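Side-chain contacts in VirX1 (Cyanophage Syn10, PDB 6QGM), which iodinates diverse substrates, probably as a flavin-dependent viral enzyme of the tryptophan halogenase family: residues Met411-Pro416 against Cys421-Asn426; Ser400-Met405 against Ser463-Gly468; Gly293-Ser298 against Phe350-Glu355; His406-Met411 against Ser440-Leu445; Leu248-Ala253 against Asn278-Asn283. All blocks are in the same frame, centred on the assembly; numbering follows the deposited sequence.

Contact 1: Met411-Pro416 against Cys421-Asn426; sequences MRTDTP and CTQMCN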
# COMPACT_ATOMS: atom_id res chain seq x y z
N MET B 411 29.34 -6.70 -8.54
CA MET B 411 29.82 -7.23 -9.84
C MET B 411 30.65 -8.50 -9.61
O MET B 411 30.90 -9.22 -10.59
CB MET B 411 30.65 -6.20 -10.61
CG MET B 411 29.85 -4.97 -10.95
SD MET B 411 30.71 -3.83 -12.05
CE MET B 411 30.74 -4.80 -13.55
N ARG B 412 31.05 -8.77 -8.36
CA ARG B 412 31.98 -9.88 -8.02
C ARG B 412 31.34 -11.24 -8.35
O ARG B 412 30.23 -11.53 -7.88
CB ARG B 412 32.37 -9.81 -6.55
CG ARG B 412 33.18 -8.58 -6.23
CD ARG B 412 33.79 -8.65 -4.85
NE ARG B 412 34.70 -9.78 -4.74
CZ ARG B 412 35.55 -9.96 -3.76
NH1 ARG B 412 35.65 -9.09 -2.79
NH2 ARG B 412 36.32 -11.04 -3.76
N THR B 413 32.05 -12.04 -9.14
CA THR B 413 31.76 -13.46 -9.42
C THR B 413 33.07 -14.24 -9.39
O THR B 413 33.13 -15.30 -9.99
CB THR B 413 31.04 -13.58 -10.77
OG1 THR B 413 31.94 -13.14 -11.77
CG2 THR B 413 29.79 -12.75 -10.87
N ASP B 414 34.07 -13.75 -8.66
CA ASP B 414 35.47 -14.26 -8.73
C ASP B 414 35.65 -15.48 -7.80
O ASP B 414 36.65 -16.19 -7.97
CB ASP B 414 36.47 -13.14 -8.42
CG ASP B 414 36.13 -12.36 -7.17
OD1 ASP B 414 36.73 -12.65 -6.15
OD2 ASP B 414 35.27 -11.50 -7.24
N THR B 415 34.74 -15.72 -6.86
CA THR B 415 34.75 -16.91 -5.99
C THR B 415 33.36 -17.53 -6.00
O THR B 415 32.39 -16.89 -6.42
CB THR B 415 35.17 -16.57 -4.56
OG1 THR B 415 34.17 -15.75 -3.97
CG2 THR B 415 36.50 -15.84 -4.51
N PRO B 416 33.21 -18.80 -5.57
CA PRO B 416 31.90 -19.42 -5.48
C PRO B 416 30.97 -18.65 -4.54
O PRO B 416 29.79 -18.60 -4.82
CB PRO B 416 32.20 -20.84 -4.97
CG PRO B 416 33.63 -21.08 -5.39
CD PRO B 416 34.30 -19.73 -5.27
N CYS B 421 26.15 -15.05 -4.33
CA CYS B 421 25.55 -13.78 -3.86
C CYS B 421 24.92 -13.01 -5.03
O CYS B 421 23.85 -12.42 -4.82
CB CYS B 421 26.57 -12.91 -3.15
SG CYS B 421 27.02 -13.55 -1.52
N THR B 422 25.55 -13.04 -6.22
CA THR B 422 25.27 -12.11 -7.35
C THR B 422 24.54 -12.79 -8.50
O THR B 422 23.97 -12.05 -9.32
CB THR B 422 26.56 -11.48 -7.92
OG1 THR B 422 27.46 -12.50 -8.36
CG2 THR B 422 27.27 -10.59 -6.92
N GLN B 423 24.60 -14.13 -8.60
CA GLN B 423 24.16 -14.84 -9.83
C GLN B 423 23.18 -15.97 -9.50
O GLN B 423 22.47 -16.37 -10.43
CB GLN B 423 25.37 -15.36 -10.60
CG GLN B 423 26.33 -14.26 -11.05
CD GLN B 423 25.67 -13.23 -11.94
OE1 GLN B 423 24.80 -13.56 -12.75
NE2 GLN B 423 26.07 -11.97 -11.78
N MET B 424 23.12 -16.48 -8.27
CA MET B 424 22.34 -17.70 -7.94
C MET B 424 21.23 -17.38 -6.93
O MET B 424 20.07 -17.68 -7.23
CB MET B 424 23.24 -18.81 -7.41
CG MET B 424 24.02 -19.49 -8.52
SD MET B 424 24.56 -21.14 -8.04
CE MET B 424 22.99 -21.99 -7.79
N CYS B 425 21.55 -16.76 -5.81
CA CYS B 425 20.57 -16.41 -4.75
C CYS B 425 19.42 -15.55 -5.32
O CYS B 425 19.72 -14.51 -5.97
CB CYS B 425 21.24 -15.67 -3.61
SG CYS B 425 20.10 -15.31 -2.26
N ASN B 426 18.18 -15.96 -5.09
CA ASN B 426 16.93 -15.23 -5.46
C ASN B 426 16.45 -14.42 -4.25
O ASN B 426 15.99 -15.03 -3.27
CB ASN B 426 15.81 -16.15 -5.92
CG ASN B 426 16.20 -16.94 -7.14
OD1 ASN B 426 16.26 -18.17 -7.08
ND2 ASN B 426 16.50 -16.24 -8.22

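Contact 2: Ser400-Met405 against Ser463-Gly468; sequences SDFVAM and SFIIAG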
# COMPACT_ATOMS: atom_id res chain seq x y z
N SER B 400 17.89 -6.28 7.37
CA SER B 400 18.49 -7.53 6.83
C SER B 400 18.37 -7.53 5.29
O SER B 400 19.37 -7.93 4.64
CB SER B 400 17.89 -8.78 7.46
OG SER B 400 16.50 -8.87 7.20
N ASP B 401 17.24 -7.07 4.74
CA ASP B 401 17.06 -6.85 3.27
C ASP B 401 18.06 -5.81 2.75
O ASP B 401 18.67 -6.05 1.69
CB ASP B 401 15.64 -6.40 2.92
CG ASP B 401 14.66 -7.54 2.69
OD1 ASP B 401 15.12 -8.65 2.44
OD2 ASP B 401 13.46 -7.30 2.78
N PHE B 402 18.22 -4.69 3.45
CA PHE B 402 19.15 -3.60 3.06
C PHE B 402 20.57 -4.16 2.98
O PHE B 402 21.28 -3.93 1.98
CB PHE B 402 19.03 -2.42 4.02
CG PHE B 402 19.96 -1.28 3.71
CD1 PHE B 402 20.21 -0.86 2.41
CD2 PHE B 402 20.58 -0.59 4.74
CE1 PHE B 402 21.08 0.20 2.16
CE2 PHE B 402 21.45 0.46 4.49
CZ PHE B 402 21.71 0.85 3.21
N VAL B 403 20.98 -4.91 4.01
CA VAL B 403 22.33 -5.54 4.09
C VAL B 403 22.47 -6.52 2.91
O VAL B 403 23.51 -6.49 2.26
CB VAL B 403 22.56 -6.19 5.47
CG1 VAL B 403 23.77 -7.09 5.50
CG2 VAL B 403 22.67 -5.14 6.55
N ALA B 404 21.44 -7.32 2.62
CA ALA B 404 21.44 -8.30 1.51
C ALA B 404 21.69 -7.58 0.17
O ALA B 404 22.38 -8.17 -0.69
CB ALA B 404 20.15 -9.08 1.48
N MET B 405 21.20 -6.34 0.00
CA MET B 405 21.33 -5.58 -1.26
C MET B 405 22.80 -5.24 -1.55
O MET B 405 23.14 -5.14 -2.73
CB MET B 405 20.50 -4.29 -1.21
CG MET B 405 19.02 -4.54 -1.41
SD MET B 405 18.07 -3.03 -1.61
CE MET B 405 16.42 -3.70 -1.81
N SER B 463 20.31 4.18 -2.38
CA SER B 463 20.88 5.03 -3.45
C SER B 463 22.42 4.99 -3.39
O SER B 463 23.04 4.80 -4.45
CB SER B 463 20.34 6.42 -3.40
OG SER B 463 19.03 6.45 -3.92
N PHE B 464 23.02 5.10 -2.20
CA PHE B 464 24.49 5.13 -2.04
C PHE B 464 25.11 3.78 -2.43
O PHE B 464 26.20 3.74 -3.00
CB PHE B 464 24.88 5.49 -0.61
CG PHE B 464 24.54 6.90 -0.21
CD1 PHE B 464 25.37 7.96 -0.54
CD2 PHE B 464 23.37 7.16 0.48
CE1 PHE B 464 25.04 9.25 -0.18
CE2 PHE B 464 23.04 8.45 0.85
CZ PHE B 464 23.86 9.50 0.49
N ILE B 465 24.41 2.69 -2.12
CA ILE B 465 24.89 1.29 -2.32
C ILE B 465 24.85 0.93 -3.81
O ILE B 465 25.91 0.51 -4.33
CB ILE B 465 24.06 0.32 -1.46
CG1 ILE B 465 24.12 0.66 0.03
CG2 ILE B 465 24.50 -1.13 -1.70
CD1 ILE B 465 25.52 0.88 0.57
N ILE B 466 23.71 1.10 -4.48
CA ILE B 466 23.58 0.76 -5.94
C ILE B 466 24.38 1.76 -6.80
O ILE B 466 24.91 1.33 -7.85
CB ILE B 466 22.11 0.63 -6.38
CG1 ILE B 466 21.34 1.94 -6.29
CG2 ILE B 466 21.42 -0.49 -5.61
CD1 ILE B 466 19.91 1.85 -6.77
N ALA B 467 24.51 3.02 -6.37
CA ALA B 467 25.42 4.02 -6.99
C ALA B 467 26.86 3.50 -6.96
O ALA B 467 27.51 3.49 -8.03
CB ALA B 467 25.32 5.36 -6.30
N GLY B 468 27.33 3.08 -5.77
CA GLY B 468 28.70 2.58 -5.53
C GLY B 468 28.97 1.31 -6.30
O GLY B 468 30.15 1.07 -6.64

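Contact 3: Gly293-Ser298 against Phe350-Glu355; sequences GYCYSS and FIEPLE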
# COMPACT_ATOMS: atom_id res chain seq x y z
N GLY B 293 37.48 -7.80 12.29
CA GLY B 293 36.96 -9.19 12.20
C GLY B 293 36.52 -9.57 10.80
O GLY B 293 36.23 -8.66 10.01
N TYR B 294 36.50 -10.87 10.50
CA TYR B 294 35.99 -11.48 9.25
C TYR B 294 34.59 -12.03 9.54
O TYR B 294 34.49 -12.86 10.45
CB TYR B 294 36.95 -12.59 8.81
CG TYR B 294 36.84 -13.09 7.38
CD1 TYR B 294 35.85 -12.65 6.51
CD2 TYR B 294 37.72 -14.04 6.91
CE1 TYR B 294 35.75 -13.14 5.22
CE2 TYR B 294 37.64 -14.53 5.62
CZ TYR B 294 36.66 -14.08 4.77
OH TYR B 294 36.59 -14.54 3.50
N CYS B 295 33.56 -11.54 8.84
CA CYS B 295 32.25 -12.22 8.70
C CYS B 295 32.31 -13.09 7.45
O CYS B 295 32.55 -12.52 6.38
CB CYS B 295 31.10 -11.24 8.52
SG CYS B 295 30.65 -10.43 10.06
N TYR B 296 32.09 -14.40 7.59
CA TYR B 296 32.24 -15.37 6.47
C TYR B 296 31.16 -16.44 6.54
O TYR B 296 30.41 -16.49 7.52
CB TYR B 296 33.64 -15.99 6.49
CG TYR B 296 33.96 -16.89 7.65
CD1 TYR B 296 34.32 -16.37 8.88
CD2 TYR B 296 33.97 -18.27 7.51
CE1 TYR B 296 34.64 -17.19 9.95
CE2 TYR B 296 34.29 -19.11 8.57
CZ TYR B 296 34.63 -18.56 9.80
OH TYR B 296 34.95 -19.34 10.86
N SER B 297 31.10 -17.26 5.49
CA SER B 297 30.09 -18.32 5.28
C SER B 297 30.78 -19.67 5.31
O SER B 297 31.59 -19.94 4.40
CB SER B 297 29.38 -18.11 3.98
OG SER B 297 28.47 -19.14 3.73
N SER B 298 30.45 -20.49 6.32
CA SER B 298 30.98 -21.86 6.51
C SER B 298 30.59 -22.74 5.32
O SER B 298 31.30 -23.73 5.05
CB SER B 298 30.50 -22.45 7.80
OG SER B 298 29.09 -22.61 7.76
N PHE B 350 20.17 -10.34 15.45
CA PHE B 350 21.51 -9.88 15.02
C PHE B 350 21.54 -9.88 13.48
O PHE B 350 21.12 -10.87 12.87
CB PHE B 350 22.58 -10.77 15.66
CG PHE B 350 23.98 -10.56 15.14
CD1 PHE B 350 24.42 -11.18 13.99
CD2 PHE B 350 24.86 -9.72 15.81
CE1 PHE B 350 25.71 -10.98 13.52
CE2 PHE B 350 26.15 -9.52 15.34
CZ PHE B 350 26.57 -10.16 14.20
N ILE B 351 22.00 -8.78 12.89
CA ILE B 351 22.46 -8.69 11.48
C ILE B 351 23.97 -8.49 11.51
O ILE B 351 24.42 -7.71 12.34
CB ILE B 351 21.74 -7.56 10.72
CG1 ILE B 351 20.23 -7.61 10.94
CG2 ILE B 351 22.10 -7.57 9.24
CD1 ILE B 351 19.54 -6.29 10.71
N GLU B 352 24.73 -9.19 10.67
CA GLU B 352 26.18 -8.94 10.55
C GLU B 352 26.36 -7.44 10.39
O GLU B 352 25.55 -6.80 9.70
CB GLU B 352 26.76 -9.75 9.38
CG GLU B 352 26.19 -9.39 8.01
CD GLU B 352 26.86 -10.15 6.89
OE1 GLU B 352 28.00 -10.58 7.11
OE2 GLU B 352 26.24 -10.38 5.86
N PRO B 353 27.36 -6.81 11.03
CA PRO B 353 27.43 -5.34 11.13
C PRO B 353 27.96 -4.61 9.89
O PRO B 353 28.73 -3.71 10.03
CB PRO B 353 28.36 -5.14 12.33
CG PRO B 353 29.34 -6.30 12.17
CD PRO B 353 28.50 -7.47 11.69
N LEU B 354 27.50 -5.01 8.70
CA LEU B 354 27.88 -4.38 7.40
C LEU B 354 27.26 -2.98 7.32
O LEU B 354 27.83 -2.12 6.61
CB LEU B 354 27.40 -5.28 6.25
CG LEU B 354 27.86 -4.84 4.86
CD1 LEU B 354 29.37 -4.82 4.76
CD2 LEU B 354 27.27 -5.74 3.79
N GLU B 355 26.13 -2.76 8.00
CA GLU B 355 25.49 -1.43 8.09
C GLU B 355 25.53 -0.96 9.55
O GLU B 355 24.65 -0.19 9.96
CB GLU B 355 24.10 -1.51 7.47
CG GLU B 355 24.10 -1.34 5.96
CD GLU B 355 24.62 0.01 5.46
OE1 GLU B 355 24.40 1.03 6.18
OE2 GLU B 355 25.24 0.05 4.36

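Contact 4: His406-Met411 against Ser440-Leu445; sequences HYAYSM and STWQDL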
# COMPACT_ATOMS: atom_id res chain seq x y z
N HIS B 406 23.63 -5.09 -0.52
CA HIS B 406 25.09 -4.83 -0.64
C HIS B 406 25.79 -5.97 -1.40
O HIS B 406 26.78 -5.69 -2.10
CB HIS B 406 25.76 -4.69 0.74
CG HIS B 406 25.32 -3.50 1.53
ND1 HIS B 406 24.01 -3.28 1.86
CD2 HIS B 406 26.02 -2.49 2.08
CE1 HIS B 406 23.91 -2.17 2.57
NE2 HIS B 406 25.13 -1.67 2.72
N TYR B 407 25.30 -7.20 -1.23
CA TYR B 407 25.84 -8.42 -1.88
C TYR B 407 25.20 -8.58 -3.26
O TYR B 407 25.91 -8.78 -4.25
CB TYR B 407 25.57 -9.66 -1.02
CG TYR B 407 26.26 -9.68 0.32
CD1 TYR B 407 27.59 -10.03 0.43
CD2 TYR B 407 25.57 -9.40 1.49
CE1 TYR B 407 28.24 -10.07 1.65
CE2 TYR B 407 26.19 -9.43 2.72
CZ TYR B 407 27.53 -9.77 2.80
OH TYR B 407 28.17 -9.81 4.02
N ALA B 408 23.87 -8.47 -3.31
CA ALA B 408 23.01 -8.85 -4.45
C ALA B 408 23.45 -8.12 -5.73
O ALA B 408 23.38 -8.74 -6.81
CB ALA B 408 21.58 -8.54 -4.11
N TYR B 409 23.86 -6.86 -5.60
CA TYR B 409 24.12 -5.93 -6.73
C TYR B 409 25.61 -5.83 -7.04
O TYR B 409 25.95 -5.11 -7.98
CB TYR B 409 23.48 -4.58 -6.42
CG TYR B 409 21.98 -4.62 -6.52
CD1 TYR B 409 21.36 -4.69 -7.75
CD2 TYR B 409 21.18 -4.62 -5.38
CE1 TYR B 409 19.98 -4.71 -7.87
CE2 TYR B 409 19.80 -4.68 -5.48
CZ TYR B 409 19.20 -4.74 -6.73
OH TYR B 409 17.85 -4.84 -6.84
N SER B 410 26.47 -6.54 -6.30
CA SER B 410 27.93 -6.56 -6.55
C SER B 410 28.20 -7.08 -7.96
O SER B 410 27.35 -7.84 -8.49
CB SER B 410 28.67 -7.36 -5.53
OG SER B 410 30.04 -7.47 -5.88
N MET B 411 29.34 -6.70 -8.54
CA MET B 411 29.82 -7.23 -9.84
C MET B 411 30.65 -8.50 -9.61
O MET B 411 30.90 -9.22 -10.59
CB MET B 411 30.65 -6.20 -10.61
CG MET B 411 29.85 -4.97 -10.95
SD MET B 411 30.71 -3.83 -12.05
CE MET B 411 30.74 -4.80 -13.55
N SER B 440 8.86 -4.94 0.85
CA SER B 440 8.72 -4.89 -0.64
C SER B 440 9.72 -3.91 -1.29
O SER B 440 9.40 -3.36 -2.36
CB SER B 440 7.29 -4.58 -1.02
OG SER B 440 6.94 -3.27 -0.62
N THR B 441 10.90 -3.70 -0.70
CA THR B 441 11.90 -2.74 -1.23
C THR B 441 12.55 -3.35 -2.48
O THR B 441 12.71 -2.59 -3.45
CB THR B 441 12.86 -2.23 -0.14
OG1 THR B 441 13.78 -3.25 0.24
CG2 THR B 441 12.11 -1.67 1.06
N TRP B 442 12.86 -4.66 -2.50
CA TRP B 442 13.33 -5.37 -3.72
C TRP B 442 12.36 -5.10 -4.89
O TRP B 442 12.82 -4.69 -5.97
CB TRP B 442 13.46 -6.88 -3.49
CG TRP B 442 14.47 -7.29 -2.46
CD1 TRP B 442 14.25 -7.61 -1.15
CD2 TRP B 442 15.90 -7.43 -2.67
NE1 TRP B 442 15.43 -7.91 -0.53
CE2 TRP B 442 16.45 -7.83 -1.44
CE3 TRP B 442 16.74 -7.24 -3.77
CZ2 TRP B 442 17.82 -8.05 -1.27
CZ3 TRP B 442 18.09 -7.47 -3.61
CH2 TRP B 442 18.62 -7.86 -2.38
N GLN B 443 11.07 -5.35 -4.68
CA GLN B 443 10.01 -5.16 -5.71
C GLN B 443 9.96 -3.69 -6.14
O GLN B 443 9.88 -3.43 -7.35
CB GLN B 443 8.66 -5.62 -5.16
CG GLN B 443 8.57 -7.13 -5.00
CD GLN B 443 7.36 -7.55 -4.20
OE1 GLN B 443 6.27 -6.99 -4.36
NE2 GLN B 443 7.54 -8.54 -3.33
N ASP B 444 10.04 -2.77 -5.17
CA ASP B 444 9.78 -1.32 -5.39
C ASP B 444 10.99 -0.69 -6.11
O ASP B 444 10.78 0.15 -7.03
CB ASP B 444 9.44 -0.61 -4.08
CG ASP B 444 8.12 -1.06 -3.46
OD1 ASP B 444 7.33 -1.76 -4.15
OD2 ASP B 444 7.90 -0.75 -2.26
N LEU B 445 12.19 -1.11 -5.72
CA LEU B 445 13.46 -0.66 -6.35
C LEU B 445 13.47 -1.13 -7.80
O LEU B 445 13.94 -0.36 -8.66
CB LEU B 445 14.64 -1.23 -5.56
CG LEU B 445 16.03 -0.89 -6.08
CD1 LEU B 445 16.25 0.62 -6.05
CD2 LEU B 445 17.07 -1.61 -5.25

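Contact 5: Leu248-Ala253 against Asn278-Asn283; sequences LANDKA and NGWVWN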
# COMPACT_ATOMS: atom_id res chain seq x y z
N LEU B 248 21.27 -13.96 3.41
CA LEU B 248 22.61 -13.65 3.97
C LEU B 248 23.31 -14.97 4.31
O LEU B 248 22.80 -15.70 5.18
CB LEU B 248 22.44 -12.75 5.20
CG LEU B 248 21.85 -11.38 4.94
CD1 LEU B 248 21.40 -10.72 6.23
CD2 LEU B 248 22.86 -10.50 4.21
N ALA B 249 24.45 -15.23 3.67
CA ALA B 249 25.18 -16.52 3.74
C ALA B 249 26.08 -16.58 4.98
O ALA B 249 26.49 -17.68 5.33
CB ALA B 249 25.96 -16.71 2.47
N ASN B 250 26.38 -15.44 5.61
CA ASN B 250 27.42 -15.35 6.67
C ASN B 250 26.85 -15.88 7.99
O ASN B 250 25.85 -15.36 8.45
CB ASN B 250 27.99 -13.92 6.74
CG ASN B 250 28.72 -13.54 5.47
OD1 ASN B 250 29.14 -14.41 4.73
ND2 ASN B 250 28.88 -12.24 5.22
N ASP B 251 27.47 -16.91 8.54
CA ASP B 251 26.99 -17.63 9.75
C ASP B 251 28.11 -17.74 10.79
O ASP B 251 27.85 -18.27 11.88
CB ASP B 251 26.47 -19.01 9.36
CG ASP B 251 27.50 -19.85 8.64
OD1 ASP B 251 28.45 -19.26 8.07
OD2 ASP B 251 27.35 -21.09 8.63
N LYS B 252 29.31 -17.24 10.47
CA LYS B 252 30.51 -17.27 11.36
C LYS B 252 31.14 -15.88 11.41
O LYS B 252 31.01 -15.12 10.42
CB LYS B 252 31.54 -18.26 10.81
CG LYS B 252 31.03 -19.67 10.57
CD LYS B 252 30.39 -20.28 11.80
CE LYS B 252 30.00 -21.73 11.61
NZ LYS B 252 30.31 -22.54 12.81
N ALA B 253 31.83 -15.58 12.51
CA ALA B 253 32.73 -14.40 12.62
C ALA B 253 33.96 -14.78 13.43
O ALA B 253 33.85 -15.60 14.35
CB ALA B 253 32.00 -13.22 13.24
N ASN B 278 35.04 -14.88 0.88
CA ASN B 278 33.88 -15.61 1.46
C ASN B 278 33.14 -14.74 2.48
O ASN B 278 32.43 -15.32 3.32
CB ASN B 278 34.31 -16.93 2.12
CG ASN B 278 35.17 -17.76 1.20
OD1 ASN B 278 34.68 -18.40 0.28
ND2 ASN B 278 36.47 -17.72 1.44
N GLY B 279 33.26 -13.42 2.38
CA GLY B 279 32.57 -12.46 3.27
C GLY B 279 33.21 -11.09 3.21
O GLY B 279 33.52 -10.62 2.09
N TRP B 280 33.42 -10.46 4.37
CA TRP B 280 33.98 -9.08 4.46
C TRP B 280 34.61 -8.89 5.85
O TRP B 280 34.20 -9.57 6.80
CB TRP B 280 32.88 -8.05 4.15
CG TRP B 280 31.85 -8.00 5.21
CD1 TRP B 280 30.80 -8.85 5.37
CD2 TRP B 280 31.79 -7.08 6.31
NE1 TRP B 280 30.09 -8.53 6.49
CE2 TRP B 280 30.67 -7.45 7.09
CE3 TRP B 280 32.55 -5.98 6.71
CZ2 TRP B 280 30.32 -6.75 8.24
CZ3 TRP B 280 32.18 -5.28 7.84
CH2 TRP B 280 31.09 -5.68 8.60
N VAL B 281 35.60 -8.01 5.94
CA VAL B 281 36.34 -7.66 7.19
C VAL B 281 35.98 -6.23 7.58
O VAL B 281 36.01 -5.34 6.69
CB VAL B 281 37.85 -7.86 7.00
CG1 VAL B 281 38.69 -7.13 8.04
CG2 VAL B 281 38.19 -9.33 6.98
N TRP B 282 35.59 -6.02 8.84
CA TRP B 282 35.33 -4.67 9.42
C TRP B 282 36.62 -4.12 10.02
O TRP B 282 37.45 -4.93 10.49
CB TRP B 282 34.18 -4.69 10.45
CG TRP B 282 34.49 -5.35 11.76
CD1 TRP B 282 35.20 -4.84 12.79
CD2 TRP B 282 34.01 -6.64 12.19
NE1 TRP B 282 35.24 -5.73 13.83
CE2 TRP B 282 34.51 -6.84 13.50
CE3 TRP B 282 33.23 -7.64 11.60
CZ2 TRP B 282 34.25 -8.00 14.22
CZ3 TRP B 282 32.97 -8.79 12.33
CH2 TRP B 282 33.48 -8.97 13.61
N ASN B 283 36.79 -2.80 9.94
CA ASN B 283 37.89 -2.02 10.56
C ASN B 283 37.24 -0.93 11.42
O ASN B 283 36.55 -0.06 10.86
CB ASN B 283 38.86 -1.49 9.50
CG ASN B 283 40.13 -0.93 10.10
OD1 ASN B 283 41.16 -1.60 10.06
ND2 ASN B 283 40.04 0.25 10.70

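Contact 1: Met411-Pro416 against Cys421-Asn426
Thr422 and Arg412 meet through a hydroxyl and a backbone carbonyl: Thr422 OG1 lies 3.0 Å from Arg412 O. Thr422 also sits one turn after Trp418, whose carbonyl is a second acceptor for the same single proton. The OG1 of Thr422 stands between its own backbone N and carbonyl carbon (chi1 58°), which places it within reach of both acceptors. Beside this polar pair the methyl CG2 of Thr413 comes down across the Thr422 side chain at about a right angle, 3.4 Å from OG1, and it also touches Gln423 CG at 3.8 Å.

One shell out, Arg412 swings away from the helix and grips Asp414 side-on. Its NE reaches OD2 and its NH2 reaches OD1 at 2.9 Å; OD2 and OD1 each accept through their syn lone pair. NH1 holds Asn83 O, and the guanidinium makes a cation-pi contact with Trp418. Thr415 sits at the N-cap position, just before helix 416-424. Gln423 is bent at chi2, and its amide bonds to Arg385 and Val380 of the second subunit.

The turn between two helices is thus folded back onto the helix it starts; the charged pair probably helps to order the loop, and the amide of Gln423 is left to serve the subunit interface.

Contact 2: Ser400-Met405 against Ser463-Gly468
Phe402 and Ile465 join two helices of the all-helical region that follows the mixed sheets: helix 382-408, here its residues 400-405, and the short helix 462-468. The backbones come closest at Met405 and Ile465, whose CA atoms are 7.8 Å apart.

The contact is apolar, with no hydrogen bond from one helix to the other. Phe402 throws its ring out with CG anti to the backbone N (chi1 179°), which carries the ring toward the other helix, where CE1 and CZ meet the Ile465 side chain obliquely. Met405 starts toward the neighbouring helix, but its extended chain then leads off to Thr441 and Trp442 on helix 441-451.

Aromatic and acidic neighbours complete the setting. The Phe402 ring meets His406, one turn on, edge-to-face, and also lies on Glu355, while on the other helix Phe464 packs on Tyr94 and Phe130. At the tightest point, CE1 of Phe402 is 3.7 Å from CG1 of Ile465, and Phe402 CZ is 4.0 Å from that same methylene.

Contact 3: Gly293-Ser298 against Phe350-Glu355
Cys295 points its short side chain from a sheet strand toward Glu352 and Pro353, and it alone carries the 293-298 side of the contact.

The apolar part is the thiol on the proline ring: SG of Cys295 lies 4.0 Å from CD of Pro353, and just as far from CB of Glu352. The thiol is turned to the side of its backbone N (chi1 -75°), which sends it out over the loop.

Where the carboxylate meets the cysteine there is only van der Waals contact. OE1 of Glu352 rests 3.5 Å from Cys295 CB, and the carboxylate takes its hydrogen bonds from other residues: OE2 from Tyr407, OE1 from Asn250 and Trp280. The glutamate chain runs extended beyond CG, which carries the carboxylate past the cysteine to those donors.

Strand 290-296 is an interior strand of the seven-stranded mixed sheet, between 279-285 and 252-258, while 350-355 forms the loop between strand 349-350 and helix 360-373. This loop has the sequence FIEPLE and leads into STG, consistent with the PLESTG-type motif of flavin-dependent tryptophan halogenases.

Backbone bonds knit the strand to its neighbours, Cys295 pairing with Trp280 and Tyr294 with Met254. On the loop side, Glu355 OE2 bonds His406 and Leu354 leans on Phe84.

Contact 4: His406-Met411 against Ser440-Leu445
Trp442 brings the CZ3-CH2 end of its six-membered ring against Ala408 and Tyr409, where the C-terminal end of helix 382-408 packs against the first turn of helix 441-451. This is helix-to-helix packing in the C-terminal helical region, all of it apolar across the two segments.

The backbones stay well apart, with CA of Ala408 and CA of Trp442 10.3 Å from each other, so large side chains have to bridge the gap. Trp442 does so through a first torsion of -63°, which swings the indole toward the other helix. The methyl of Ala408 meets the indole at its edge, near the ring plane, with CB 3.5 Å from CH2.

Tyr409 and Trp442 run past each other in opposite directions. Tyr409 CE2 is 3.8 Å from Trp442 CZ3, and the two rings meet obliquely. Leu445, one turn on from Trp442, comes at the tyrosine ring from the opposite direction and puts its CD2 branch against the phenol end.

The polar N-H of the indole is held apart from this apolar patch: its NE1 bonds Asp401 on the same helix as Ala408. Helix 462-468 adds Ile466 beside Tyr409 and Leu445, and Ala408 and Tyr409 also pack on Ala383 and Glu384 of the second subunit. Leu445 CD2 lies 4.1 Å from Tyr409 CZ and 3.7 Å from Tyr409 OH.

Contact 5: Leu248-Ala253 against Asn278-Asn283
A buried polar cluster on one face of the seven-stranded mixed sheet brings Asn250, just before strand 252-258, to Asn278, just before strand 279-285, and to Trp280 near the start of that strand. Strand 290-296 lies between those two strands, so side chains have to reach over it.

The Asn250 amide does so with CG anti to its carbonyl carbon, beside the backbone N (chi1 -64°). Its nitrogen meets the five-membered part of the indole at the edge, near the ring plane: ND2 is 3.9 Å from Trp280 CD1 and 4.1 Å from Trp280 NE1. The two side chains cross at about a right angle, and their planes stand 39° apart. Trp280 has its CG between the backbone N and carbonyl carbon (chi1 69°), which turns the indole toward the asparagine.

No hydrogen bond joins the two segments. ND2 and NE1 turn instead to the carboxylate of Glu352, which probably holds the amide nitrogen at the indole edge. At the other end of the amide, Asn250 OD1 takes the hydroxyl of Tyr417 and sits 3.7 Å from Asn278 O, two acceptors with no bond between them. CA of Gly279 lies 4.2 Å from Asn250 ND2.

Next along the chain, Asp251 and Lys252 both face Tyr296 of the intervening strand, the pattern of a classic beta bulge where strand 252-258 joins its antiparallel neighbour.

Contacts 2 to 5 are buried, whereas contact 1 is only partly so and lies farthest from the chain centre. Contacts 2 and 4 are the helical pair: both use helix 382-408, their centres are about 6 Å apart, and both are apolar between their segments. Contacts 3 and 5 are the sheet pair, centres about 4 Å apart, and there buried polar groups gather, one carboxylate joining the two. Tyr407, on the helix of contact 4, reaches that same carboxylate and so links helices to sheet. Contact 1, sharing Met411 with contact 4, has a salt bridge inside its loop segment, while across it runs a hydroxyl-carbonyl pair; both of these contacts touch the second subunit.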